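Local coordinates for protein cytokinin riboside 5'-monophosphate phosphoribohydrolase (Corynebacterium glutamicum, PDB 5WQ3) that belongs to the SLOG clan, in the possible lysine decarboxylase family of Rossmann-like alpha/beta proteins, and assembles from six copies of its chain, at residues H44-P47 with W48-L51; Y85-A88 with G89-G93; H138-P141 with Y142-L145; V208-R212 with H213-E217; K224-D227 with R228-V231. One frame throughout, in Å; residues are numbered along the deposited sequence.

Interaction 1: H44-P47 with W48-L51; sequences HADP and WRVL
A45 and R49 meet through their backbones: R49 N donates to A45 O at 3.0 Å, and this is the first of three i to i+4 bonds in sequence. V50 N follows, reaching D46 O at 3.0 Å with an N-H...O angle of 166°, and L51 N bonds P47 O at 3.2 Å. The carbonyls of A45, D46 and P47 are thereby all satisfied within the turn. P47 has no N-H to give, which costs nothing in the first turn of a helix. Aliphatic atoms lie against two of these carbonyls: L51 CG, anti to its own carbonyl carbon (chi1 -66°), is brought to 3.5 Å from P47 O, and V50 CG2 is 3.6 Å from D46 O. Outside the turn, H44 ND1 is bonded to H40, and the W48 indole meets W42 edge-to-face. With A45 at the N-cap and proline in the first turn, this is a typical helix N-terminus, here opening helix 46-64.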
loop_
_atom_site.group_PDB
_atom_site.type_symbol
_atom_site.label_atom_id
_atom_site.label_comp_id
_atom_site.label_asym_id
_atom_site.label_seq_id
_atom_site.Cartn_x
_atom_site.Cartn_y
_atom_site.Cartn_z
ATOM N N HIS C 44 -6.546 44.526 23.536
ATOM C CA HIS C 44 -7.925 44.122 23.602
ATOM C C HIS C 44 -8.510 44.572 24.932
ATOM O O HIS C 44 -8.996 43.747 25.669
ATOM C CB HIS C 44 -7.987 42.607 23.439
ATOM C CG HIS C 44 -9.350 42.070 23.177
ATOM N ND1 HIS C 44 -9.847 40.970 23.833
ATOM C CD2 HIS C 44 -10.313 42.463 22.315
ATOM C CE1 HIS C 44 -11.060 40.718 23.395
ATOM N NE2 HIS C 44 -11.369 41.609 22.474
ATOM N N ALA C 45 -8.416 45.862 25.255
ATOM C CA ALA C 45 -8.842 46.408 26.532
ATOM C C ALA C 45 -9.068 47.896 26.418
ATOM O O ALA C 45 -8.621 48.508 25.517
ATOM C CB ALA C 45 -7.817 46.159 27.602
ATOM N N ASP C 46 -9.755 48.444 27.389
ATOM C CA ASP C 46 -10.325 49.750 27.279
ATOM C C ASP C 46 -9.262 50.846 27.155
ATOM O O ASP C 46 -9.519 51.790 26.494
ATOM C CB ASP C 46 -11.336 50.018 28.405
ATOM C CG ASP C 46 -12.771 49.483 28.103
ATOM O OD1 ASP C 46 -13.035 48.910 27.075
ATOM O OD2 ASP C 46 -13.637 49.633 28.932
ATOM N N PRO C 47 -8.081 50.708 27.761
ATOM C CA PRO C 47 -7.157 51.861 27.633
ATOM C C PRO C 47 -6.714 52.068 26.229
ATOM O O PRO C 47 -6.785 53.175 25.694
ATOM C CB PRO C 47 -5.978 51.489 28.533
ATOM C CG PRO C 47 -6.604 50.634 29.589
ATOM C CD PRO C 47 -7.619 49.779 28.793
ATOM N N TRP C 48 -6.363 50.960 25.592
ATOM C CA TRP C 48 -6.013 50.989 24.188
ATOM C C TRP C 48 -7.171 51.338 23.287
ATOM O O TRP C 48 -6.998 52.015 22.290
ATOM C CB TRP C 48 -5.446 49.640 23.749
ATOM C CG TRP C 48 -4.808 49.708 22.349
ATOM C CD1 TRP C 48 -5.244 49.098 21.243
ATOM C CD2 TRP C 48 -3.629 50.446 21.969
ATOM N NE1 TRP C 48 -4.386 49.379 20.165
ATOM C CE2 TRP C 48 -3.412 50.232 20.605
ATOM C CE3 TRP C 48 -2.743 51.295 22.669
ATOM C CZ2 TRP C 48 -2.365 50.805 19.914
ATOM C CZ3 TRP C 48 -1.670 51.813 21.994
ATOM C CH2 TRP C 48 -1.487 51.576 20.617
ATOM N N ARG C 49 -8.351 50.849 23.612
ATOM C CA ARG C 49 -9.527 51.217 22.829
ATOM C C ARG C 49 -9.772 52.749 22.792
ATOM O O ARG C 49 -10.081 53.314 21.752
ATOM C CB ARG C 49 -10.748 50.557 23.428
ATOM C CG ARG C 49 -12.031 51.046 22.818
ATOM C CD ARG C 49 -12.824 49.824 22.474
ATOM N NE ARG C 49 -13.997 50.135 21.704
ATOM C CZ ARG C 49 -15.206 49.891 22.159
ATOM N NH1 ARG C 49 -15.310 49.389 23.360
ATOM N NH2 ARG C 49 -16.284 50.201 21.421
ATOM N N VAL C 50 -9.652 53.386 23.948
ATOM C CA VAL C 50 -9.808 54.860 24.049
ATOM C C VAL C 50 -8.737 55.591 23.207
ATOM O O VAL C 50 -9.039 56.553 22.464
ATOM C CB VAL C 50 -9.824 55.233 25.552
ATOM C CG1 VAL C 50 -9.431 56.644 25.805
ATOM C CG2 VAL C 50 -11.235 54.903 26.128
ATOM N N LEU C 51 -7.485 55.123 23.278
ATOM C CA LEU C 51 -6.434 55.691 22.421
ATOM C C LEU C 51 -6.754 55.506 20.937
ATOM O O LEU C 51 -6.572 56.420 20.115
ATOM C CB LEU C 51 -5.088 55.104 22.774
ATOM C CG LEU C 51 -4.546 55.453 24.174
ATOM C CD1 LEU C 51 -3.208 54.788 24.421
ATOM C CD2 LEU C 51 -4.379 56.954 24.293
#

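Interaction 2: Y85-A88 with G89-G93; sequences YYKA and GVELG
Four consecutive i to i+4 backbone bonds carry regular alpha-helical geometry from 85-88 into 89-93, with G89 N to Y85 O and L92 N to A88 O both at 2.8 Å and, between them, V90 N to Y86 O at 3.0 Å and E91 N to K87 O at 3.1 Å.

Y86 and V90 supply the apolar contact one turn apart. The tyrosine CG is trans to the backbone N (chi1 -167°), which swings the ring along the helix flank until CE1 lies 3.7 Å from V90 CG2, an oblique approach. That same methyl also rests 3.6 Å from Y86 O, so it bridges ring and backbone. The phenol OH is bonded to E113, and both Y86 and V90 pack on A114 and K117 of helix 113-121.

Helix 84-98 is the connecting helix of a right-handed beta-alpha-beta crossover between strands 70-74 and 102-105, as in Rossmann-like folds. On another flank, K87 is extended as far as CE and turns at its last torsion, and its NZ remains 4.6 Å from E91 OE2, beyond salt-bridge distance. E91 CG lies against K87 O at 3.5 Å, while farther out the E91 side chain contacts L235 and that of L92 contacts V239, both on helix 235-246.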
loop_
_atom_site.group_PDB
_atom_site.type_symbol
_atom_site.label_atom_id
_atom_site.label_comp_id
_atom_site.label_asym_id
_atom_site.label_seq_id
_atom_site.Cartn_x
_atom_site.Cartn_y
_atom_site.Cartn_z
ATOM N N TYR C 85 -30.861 51.601 -10.512
ATOM C CA TYR C 85 -30.336 52.359 -9.392
ATOM C C TYR C 85 -28.876 52.666 -9.476
ATOM O O TYR C 85 -28.465 53.771 -9.095
ATOM C CB TYR C 85 -30.522 51.617 -8.098
ATOM C CG TYR C 85 -31.907 51.250 -7.740
ATOM C CD1 TYR C 85 -33.021 51.809 -8.371
ATOM C CD2 TYR C 85 -32.123 50.323 -6.741
ATOM C CE1 TYR C 85 -34.307 51.453 -7.988
ATOM C CE2 TYR C 85 -33.398 49.990 -6.336
ATOM C CZ TYR C 85 -34.472 50.507 -6.982
ATOM O OH TYR C 85 -35.714 50.113 -6.540
ATOM N N TYR C 86 -28.063 51.696 -9.896
ATOM C CA TYR C 86 -26.631 51.914 -10.089
ATOM C C TYR C 86 -26.432 53.044 -11.111
ATOM O O TYR C 86 -25.632 53.972 -10.913
ATOM C CB TYR C 86 -25.874 50.647 -10.510
ATOM C CG TYR C 86 -24.355 50.756 -10.429
ATOM C CD1 TYR C 86 -23.638 51.461 -11.373
ATOM C CD2 TYR C 86 -23.644 50.198 -9.379
ATOM C CE1 TYR C 86 -22.240 51.565 -11.308
ATOM C CE2 TYR C 86 -22.234 50.324 -9.294
ATOM C CZ TYR C 86 -21.548 51.020 -10.262
ATOM O OH TYR C 86 -20.153 51.171 -10.215
ATOM N N LYS C 87 -27.170 52.974 -12.206
ATOM C CA LYS C 87 -26.974 53.974 -13.261
ATOM C C LYS C 87 -27.389 55.398 -12.779
ATOM O O LYS C 87 -26.702 56.418 -13.064
ATOM C CB LYS C 87 -27.741 53.575 -14.512
ATOM C CG LYS C 87 -27.601 54.540 -15.679
ATOM C CD LYS C 87 -28.445 54.035 -16.865
ATOM C CE LYS C 87 -28.916 55.144 -17.804
ATOM N NZ LYS C 87 -27.950 55.309 -18.916
ATOM N N ALA C 88 -28.497 55.436 -12.057
ATOM C CA ALA C 88 -28.938 56.634 -11.369
ATOM C C ALA C 88 -27.840 57.178 -10.407
ATOM O O ALA C 88 -27.478 58.362 -10.447
ATOM C CB ALA C 88 -30.248 56.342 -10.626
ATOM N N GLY C 89 -27.279 56.302 -9.594
ATOM C CA GLY C 89 -26.166 56.720 -8.694
ATOM C C GLY C 89 -25.000 57.353 -9.430
ATOM O O GLY C 89 -24.442 58.319 -8.946
ATOM N N VAL C 90 -24.627 56.816 -10.593
ATOM C CA VAL C 90 -23.502 57.372 -11.380
ATOM C C VAL C 90 -23.807 58.816 -11.863
ATOM O O VAL C 90 -22.963 59.733 -11.723
ATOM C CB VAL C 90 -23.110 56.454 -12.559
ATOM C CG1 VAL C 90 -22.188 57.149 -13.559
ATOM C CG2 VAL C 90 -22.461 55.168 -12.029
ATOM N N GLU C 91 -25.006 58.990 -12.420
ATOM C CA GLU C 91 -25.516 60.255 -12.905
ATOM C C GLU C 91 -25.634 61.277 -11.770
ATOM O O GLU C 91 -25.311 62.439 -11.950
ATOM C CB GLU C 91 -26.904 60.064 -13.566
ATOM C CG GLU C 91 -26.848 59.373 -14.930
ATOM C CD GLU C 91 -28.172 59.421 -15.695
ATOM O OE1 GLU C 91 -29.264 59.462 -15.065
ATOM O OE2 GLU C 91 -28.127 59.431 -16.940
ATOM N N LEU C 92 -26.080 60.835 -10.604
ATOM C CA LEU C 92 -26.127 61.691 -9.426
ATOM C C LEU C 92 -24.731 62.215 -9.056
ATOM O O LEU C 92 -24.540 63.418 -8.760
ATOM C CB LEU C 92 -26.716 60.926 -8.263
ATOM C CG LEU C 92 -26.794 61.717 -6.972
ATOM C CD1 LEU C 92 -27.662 62.933 -7.138
ATOM C CD2 LEU C 92 -27.325 60.827 -5.859
ATOM N N GLY C 93 -23.757 61.346 -9.107
ATOM C CA GLY C 93 -22.403 61.787 -8.740
ATOM C C GLY C 93 -21.915 62.806 -9.740
ATOM O O GLY C 93 -21.328 63.842 -9.379
#

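Interaction 3: H138-P141 with Y142-L145; sequences HLNP and YVDL
N140 turns its side-chain amide over the backbone of the next two residues, OD1 accepting from Y142 N at 2.9 Å and lying 3.6 Å from V143 CG2. This is an Asx turn laid over a type I beta turn from N140 to V143. The turn's own closing bond, V143 N to N140 O, is weak at 3.4 Å. A chi1 of 73° holds N140 CG between its backbone N and carbonyl carbon, folding OD1 back over the chain, and Y142 N lies in the plane of the amide carbonyl. The other end of the amide is also engaged: ND2 donates to G108 O and N116 OD1, fixing the flip. P141 CG touches Y142 CD2 obliquely at 4.0 Å, and the tyrosine side chain packs on E113 and K117 of helix 113-121. The L139 and V143 side chains cross at about a right angle, CD1 of the leucine 4.1 Å from CG1 of the valine. At the turn a water donates to P141 O at 2.6 Å.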
loop_
_atom_site.group_PDB
_atom_site.type_symbol
_atom_site.label_atom_id
_atom_site.label_comp_id
_atom_site.label_asym_id
_atom_site.label_seq_id
_atom_site.Cartn_x
_atom_site.Cartn_y
_atom_site.Cartn_z
ATOM N N HIS C 138 -11.704 46.353 0.592
ATOM C CA HIS C 138 -11.050 47.622 0.310
ATOM C C HIS C 138 -12.008 48.689 -0.192
ATOM O O HIS C 138 -13.112 48.397 -0.626
ATOM C CB HIS C 138 -9.984 47.413 -0.749
ATOM C CG HIS C 138 -8.831 46.606 -0.259
ATOM N ND1 HIS C 138 -8.505 45.374 -0.787
ATOM C CD2 HIS C 138 -7.945 46.839 0.738
ATOM C CE1 HIS C 138 -7.455 44.892 -0.150
ATOM N NE2 HIS C 138 -7.097 45.761 0.781
ATOM N N LEU C 139 -11.551 49.929 -0.187
ATOM C CA LEU C 139 -12.347 51.008 -0.746
ATOM C C LEU C 139 -12.596 50.706 -2.200
ATOM O O LEU C 139 -11.821 50.021 -2.792
ATOM C CB LEU C 139 -11.585 52.302 -0.641
ATOM C CG LEU C 139 -11.438 52.761 0.785
ATOM C CD1 LEU C 139 -10.567 54.007 0.820
ATOM C CD2 LEU C 139 -12.815 53.011 1.330
ATOM N N ASN C 140 -13.659 51.230 -2.795
ATOM C CA ASN C 140 -13.916 50.953 -4.217
ATOM C C ASN C 140 -12.880 51.718 -5.068
ATOM O O ASN C 140 -12.209 52.622 -4.563
ATOM C CB ASN C 140 -15.387 51.225 -4.587
ATOM C CG ASN C 140 -15.722 52.717 -4.652
ATOM O OD1 ASN C 140 -15.102 53.471 -5.412
ATOM N ND2 ASN C 140 -16.710 53.143 -3.851
ATOM N N PRO C 141 -12.674 51.317 -6.335
ATOM C CA PRO C 141 -11.556 51.939 -7.091
ATOM C C PRO C 141 -11.799 53.395 -7.551
ATOM O O PRO C 141 -10.890 54.025 -8.105
ATOM C CB PRO C 141 -11.440 51.048 -8.317
ATOM C CG PRO C 141 -12.808 50.482 -8.500
ATOM C CD PRO C 141 -13.368 50.286 -7.114
ATOM N N TYR C 142 -13.001 53.933 -7.322
ATOM C CA TYR C 142 -13.282 55.292 -7.708
ATOM C C TYR C 142 -13.145 56.319 -6.585
ATOM O O TYR C 142 -13.455 57.508 -6.755
ATOM C CB TYR C 142 -14.651 55.344 -8.317
ATOM C CG TYR C 142 -14.810 54.435 -9.519
ATOM C CD1 TYR C 142 -14.251 54.756 -10.770
ATOM C CD2 TYR C 142 -15.512 53.254 -9.414
ATOM C CE1 TYR C 142 -14.424 53.910 -11.859
ATOM C CE2 TYR C 142 -15.697 52.406 -10.507
ATOM C CZ TYR C 142 -15.173 52.746 -11.715
ATOM O OH TYR C 142 -15.387 51.852 -12.734
ATOM N N VAL C 143 -12.653 55.876 -5.443
ATOM C CA VAL C 143 -12.456 56.736 -4.341
ATOM C C VAL C 143 -11.137 57.397 -4.505
ATOM O O VAL C 143 -10.114 56.715 -4.508
ATOM C CB VAL C 143 -12.463 55.942 -3.026
ATOM C CG1 VAL C 143 -11.938 56.762 -1.851
ATOM C CG2 VAL C 143 -13.853 55.446 -2.737
ATOM N N ASP C 144 -11.110 58.716 -4.530
ATOM C CA ASP C 144 -9.855 59.398 -4.720
ATOM C C ASP C 144 -9.323 60.045 -3.437
ATOM O O ASP C 144 -8.160 60.470 -3.415
ATOM C CB ASP C 144 -9.971 60.384 -5.893
ATOM C CG ASP C 144 -10.198 59.674 -7.233
ATOM O OD1 ASP C 144 -10.003 58.438 -7.308
ATOM O OD2 ASP C 144 -10.571 60.346 -8.221
ATOM N N LEU C 145 -10.143 60.153 -2.384
ATOM C CA LEU C 145 -9.645 60.502 -1.036
ATOM C C LEU C 145 -10.326 59.475 -0.113
ATOM O O LEU C 145 -11.536 59.557 0.136
ATOM C CB LEU C 145 -9.959 61.954 -0.631
ATOM C CG LEU C 145 -9.692 62.486 0.795
ATOM C CD1 LEU C 145 -8.209 62.443 1.137
ATOM C CD2 LEU C 145 -10.174 63.911 1.050
HETATM O O HOH W 1 -10.454 56.435 -9.091
#

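Interaction 4: V208-R212 with H213-E217; sequences VDWIR and HRLVE
W210 and R214 meet in a CH-pi interaction in which R214 CB sits over the indole's five-membered ring, 4.0 Å from its centroid and 25° off the normal. W210 CG is trans to the backbone N (chi1 179°), which lays the indole forward along the helix beneath the arginine. The same face receives L215, whose CD2 is 4.0 Å from W210 CH2. The other leucine methyl, CD1, reaches I211 CG2 at 4.2 Å, so L215 straddles two side chains of the preceding turn. I211 and V216 both pack on V226 of helix 223-227.

Among backbone bonds, H213 N to D209 O is regular at 2.8 Å, whereas R214 N to W210 O is equally short but bent. I211 O then takes two donors: L215 N weakly, with an angle of 121°, and V216 N at 3.2 Å. This shift from i+4 toward i+5 pairing marks a wider, pi-type turn. V216 CB lies 3.3 Å from R212 O.

The guanidinium groups of R212 and R214 find their strongest partners outside the two segments. R212 forms a salt bridge to D227, and R214 one to E218. The arrangement is typical of a wider pi-type turn near the C-terminal end of a helix, here helix 201-216 on the surface of the alpha/beta domain.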
loop_
_atom_site.group_PDB
_atom_site.type_symbol
_atom_site.label_atom_id
_atom_site.label_comp_id
_atom_site.label_asym_id
_atom_site.label_seq_id
_atom_site.Cartn_x
_atom_site.Cartn_y
_atom_site.Cartn_z
ATOM N N VAL C 208 -42.290 56.409 3.720
ATOM C CA VAL C 208 -42.765 57.792 3.907
ATOM C C VAL C 208 -44.271 57.813 4.293
ATOM O O VAL C 208 -44.672 58.596 5.131
ATOM C CB VAL C 208 -42.425 58.656 2.655
ATOM C CG1 VAL C 208 -42.936 60.077 2.854
ATOM C CG2 VAL C 208 -40.927 58.672 2.443
ATOM N N ASP C 209 -45.083 56.936 3.696
ATOM C CA ASP C 209 -46.530 56.852 4.082
ATOM C C ASP C 209 -46.707 56.461 5.568
ATOM O O ASP C 209 -47.527 57.028 6.309
ATOM C CB ASP C 209 -47.280 55.863 3.188
ATOM C CG ASP C 209 -47.175 56.197 1.689
ATOM O OD1 ASP C 209 -46.959 57.367 1.322
ATOM O OD2 ASP C 209 -47.310 55.286 0.850
ATOM N N TRP C 210 -45.925 55.498 6.027
ATOM C CA TRP C 210 -46.005 55.102 7.420
ATOM C C TRP C 210 -45.586 56.256 8.308
ATOM O O TRP C 210 -46.232 56.556 9.304
ATOM C CB TRP C 210 -45.130 53.861 7.677
ATOM C CG TRP C 210 -45.117 53.381 9.107
ATOM C CD1 TRP C 210 -46.126 52.756 9.790
ATOM C CD2 TRP C 210 -44.048 53.541 10.039
ATOM N NE1 TRP C 210 -45.742 52.502 11.079
ATOM C CE2 TRP C 210 -44.458 52.976 11.247
ATOM C CE3 TRP C 210 -42.789 54.081 9.944
ATOM C CZ2 TRP C 210 -43.672 52.964 12.363
ATOM C CZ3 TRP C 210 -41.989 54.065 11.060
ATOM C CH2 TRP C 210 -42.438 53.489 12.252
ATOM N N ILE C 211 -44.494 56.906 7.969
ATOM C CA ILE C 211 -44.050 58.034 8.784
ATOM C C ILE C 211 -45.173 59.108 8.910
ATOM O O ILE C 211 -45.447 59.603 10.019
ATOM C CB ILE C 211 -42.765 58.655 8.211
ATOM C CG1 ILE C 211 -41.565 57.693 8.417
ATOM C CG2 ILE C 211 -42.464 59.993 8.899
ATOM C CD1 ILE C 211 -40.344 58.065 7.596
ATOM N N ARG C 212 -45.824 59.459 7.800
ATOM C CA ARG C 212 -46.956 60.439 7.882
ATOM C C ARG C 212 -48.188 59.891 8.613
ATOM O O ARG C 212 -48.719 60.517 9.525
ATOM C CB ARG C 212 -47.393 60.945 6.519
ATOM C CG ARG C 212 -46.268 61.259 5.575
ATOM C CD ARG C 212 -46.782 61.868 4.290
ATOM N NE ARG C 212 -45.773 62.766 3.727
ATOM C CZ ARG C 212 -45.630 64.051 4.063
ATOM N NH1 ARG C 212 -44.673 64.783 3.490
ATOM N NH2 ARG C 212 -46.427 64.619 4.976
ATOM N N HIS C 213 -48.617 58.696 8.265
ATOM C CA HIS C 213 -49.907 58.228 8.751
ATOM C C HIS C 213 -49.771 57.732 10.192
ATOM O O HIS C 213 -50.734 57.638 10.933
ATOM C CB HIS C 213 -50.522 57.192 7.796
ATOM C CG HIS C 213 -50.968 57.779 6.485
ATOM N ND1 HIS C 213 -50.568 57.280 5.256
ATOM C CD2 HIS C 213 -51.756 58.852 6.212
ATOM C CE1 HIS C 213 -51.102 58.010 4.288
ATOM N NE2 HIS C 213 -51.825 58.973 4.840
ATOM N N ARG C 214 -48.566 57.464 10.617
ATOM C CA ARG C 214 -48.419 56.928 11.906
ATOM C C ARG C 214 -47.580 57.798 12.798
ATOM O O ARG C 214 -48.019 58.129 13.903
ATOM C CB ARG C 214 -47.850 55.525 11.767
ATOM C CG ARG C 214 -47.769 54.736 13.031
ATOM C CD ARG C 214 -49.095 54.660 13.767
ATOM N NE ARG C 214 -50.024 53.762 13.080
ATOM C CZ ARG C 214 -51.015 53.106 13.698
ATOM N NH1 ARG C 214 -51.211 53.236 15.023
ATOM N NH2 ARG C 214 -51.803 52.306 12.997
ATOM N N LEU C 215 -46.379 58.206 12.402
ATOM C CA LEU C 215 -45.630 59.011 13.388
ATOM C C LEU C 215 -46.250 60.433 13.596
ATOM O O LEU C 215 -46.246 60.989 14.705
ATOM C CB LEU C 215 -44.179 59.160 12.984
ATOM C CG LEU C 215 -43.363 57.891 12.770
ATOM C CD1 LEU C 215 -41.860 58.143 12.612
ATOM C CD2 LEU C 215 -43.573 56.938 13.901
ATOM N N VAL C 216 -46.699 61.063 12.523
ATOM C CA VAL C 216 -47.293 62.418 12.645
ATOM C C VAL C 216 -48.605 62.260 13.411
ATOM O O VAL C 216 -48.829 62.867 14.472
ATOM C CB VAL C 216 -47.618 63.041 11.269
ATOM C CG1 VAL C 216 -48.304 64.392 11.440
ATOM C CG2 VAL C 216 -46.361 63.175 10.409
ATOM N N GLU C 217 -49.447 61.380 12.898
ATOM C CA GLU C 217 -50.751 61.229 13.483
ATOM C C GLU C 217 -50.693 60.914 14.975
ATOM O O GLU C 217 -51.517 61.400 15.722
ATOM C CB GLU C 217 -51.600 60.272 12.663
ATOM C CG GLU C 217 -51.984 60.980 11.343
ATOM C CD GLU C 217 -52.649 60.111 10.277
ATOM O OE1 GLU C 217 -52.702 60.577 9.114
ATOM O OE2 GLU C 217 -53.114 58.979 10.581
#

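Interaction 5: K224-D227 with R228-V231; sequences KDVD and RMLV. With PGE (triethylene glycol), chain M.
R228 N donates to K224 O at 3.1 Å, and the arginine's CB and CG both lie 3.4 Å from the same oxygen. The bond is bent, with an N-H...O angle of 142°. R228 chi1 of 73° places CG between the backbone N and carbonyl carbon, bringing the start of the side chain back beside the last helical turn. Its NH1 remains 4.5 Å from D225 OD1, so these opposite charges are near but not bridged; D225 OD2 is bonded instead to D222 N and Q187.

The next bond, M229 N to V226 O, spans only three residues and is weak at 3.3 Å. The change from i+4 to i+3 pairing comes as the chain leaves helix 223-227 for the turn before strand 230-232. Across this bend M229 CE touches V226 CG2 obliquely at 4.1 Å, the thioether being bent at its last torsion. Farther on, triethylene glycol, probably from the crystallisation liquor, donates a weak bond from O4 to V231 O at 2.9 Å.

M229 is buried against L179 and L183 of helix 173-188 and against I196 and L198 of strand 196-199, V226 faces helix 201-216, and L230 pairs its backbone with strand 196-199 while its side chain meets helix 235-246.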
loop_
_atom_site.group_PDB
_atom_site.type_symbol
_atom_site.label_atom_id
_atom_site.label_comp_id
_atom_site.label_asym_id
_atom_site.label_seq_id
_atom_site.Cartn_x
_atom_site.Cartn_y
_atom_site.Cartn_z
ATOM N N LYS C 224 -43.538 68.959 9.701
ATOM C CA LYS C 224 -42.456 69.537 8.941
ATOM C C LYS C 224 -41.172 68.634 8.994
ATOM O O LYS C 224 -40.369 68.620 8.065
ATOM C CB LYS C 224 -42.158 70.931 9.478
ATOM C CG LYS C 224 -41.704 70.920 10.914
ATOM C CD LYS C 224 -41.107 72.243 11.357
ATOM C CE LYS C 224 -42.188 73.125 11.956
ATOM N NZ LYS C 224 -41.726 74.533 11.909
ATOM N N ASP C 225 -40.987 67.889 10.088
ATOM C CA ASP C 225 -39.838 66.943 10.201
ATOM C C ASP C 225 -39.794 65.876 9.062
ATOM O O ASP C 225 -38.714 65.341 8.767
ATOM C CB ASP C 225 -39.835 66.211 11.533
ATOM C CG ASP C 225 -39.943 67.139 12.718
ATOM O OD1 ASP C 225 -39.478 68.275 12.573
ATOM O OD2 ASP C 225 -40.482 66.723 13.784
ATOM N N VAL C 226 -40.956 65.582 8.470
ATOM C CA VAL C 226 -41.053 64.709 7.340
ATOM C C VAL C 226 -41.256 65.451 6.006
ATOM O O VAL C 226 -40.687 65.075 4.998
ATOM C CB VAL C 226 -42.136 63.610 7.581
ATOM C CG1 VAL C 226 -43.554 64.178 7.683
ATOM C CG2 VAL C 226 -42.076 62.536 6.507
ATOM N N ASP C 227 -42.055 66.511 5.991
ATOM C CA ASP C 227 -42.275 67.308 4.758
ATOM C C ASP C 227 -41.030 67.917 4.176
ATOM O O ASP C 227 -41.012 68.197 3.008
ATOM C CB ASP C 227 -43.234 68.484 5.023
ATOM C CG ASP C 227 -44.686 68.063 5.031
ATOM O OD1 ASP C 227 -44.959 66.857 4.864
ATOM O OD2 ASP C 227 -45.551 68.941 5.210
ATOM N N ARG C 228 -39.998 68.121 4.990
ATOM C CA ARG C 228 -38.758 68.758 4.537
ATOM C C ARG C 228 -37.820 67.889 3.699
ATOM O O ARG C 228 -36.898 68.426 3.065
ATOM C CB ARG C 228 -37.978 69.243 5.744
ATOM C CG ARG C 228 -37.312 68.135 6.563
ATOM C CD ARG C 228 -36.905 68.631 7.955
ATOM N NE ARG C 228 -36.288 69.947 7.806
ATOM C CZ ARG C 228 -36.426 70.997 8.619
ATOM N NH1 ARG C 228 -37.162 70.944 9.713
ATOM N NH2 ARG C 228 -35.809 72.135 8.320
ATOM N N MET C 229 -38.035 66.563 3.680
ATOM C CA MET C 229 -37.288 65.713 2.767
ATOM C C MET C 229 -37.896 65.798 1.382
ATOM O O MET C 229 -39.085 65.731 1.223
ATOM C CB MET C 229 -37.406 64.242 3.116
ATOM C CG MET C 229 -36.839 63.840 4.422
ATOM S SD MET C 229 -36.699 62.042 4.469
ATOM C CE MET C 229 -38.273 61.695 5.250
ATOM N N LEU C 230 -37.088 65.749 0.369
ATOM C CA LEU C 230 -37.601 65.565 -0.963
ATOM C C LEU C 230 -37.502 64.104 -1.296
ATOM O O LEU C 230 -36.482 63.478 -1.031
ATOM C CB LEU C 230 -36.763 66.344 -1.946
ATOM C CG LEU C 230 -37.020 66.078 -3.399
ATOM C CD1 LEU C 230 -38.458 66.411 -3.812
ATOM C CD2 LEU C 230 -36.001 66.852 -4.195
ATOM N N VAL C 231 -38.573 63.549 -1.850
ATOM C CA VAL C 231 -38.560 62.225 -2.463
ATOM C C VAL C 231 -38.809 62.332 -3.979
ATOM O O VAL C 231 -39.855 62.821 -4.352
ATOM C CB VAL C 231 -39.683 61.302 -1.855
ATOM C CG1 VAL C 231 -39.555 59.889 -2.373
ATOM C CG2 VAL C 231 -39.702 61.312 -0.328
HETATM O O4 PGE M . -42.039 62.817 -6.240
HETATM C C6 PGE M . -41.357 63.998 -6.646
HETATM C C5 PGE M . -41.979 65.159 -5.885
HETATM O O3 PGE M . -41.433 66.381 -6.372
#

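All five contacts are local and follow in series, none nesting or crossing. Interaction 1 opens helix 46-64 at the periphery, about 40 Å between centres from interaction 2, on opposite sides of the chain's centre. Interaction 2 lies on the helix joining strands 70-74 and 102-105. Interaction 3 closes a turn in the loop leading to strand 145-149, an outermost strand of the sheet within this chain; its nearest atoms are about 5 Å from interaction 2, and both pack on helix 113-121. Interactions 4 and 5 touch directly, by a salt bridge and by apolar packing. They thus join helix 201-216 to helix 223-227, which leads into strand 230-232, the other outermost strand within this chain.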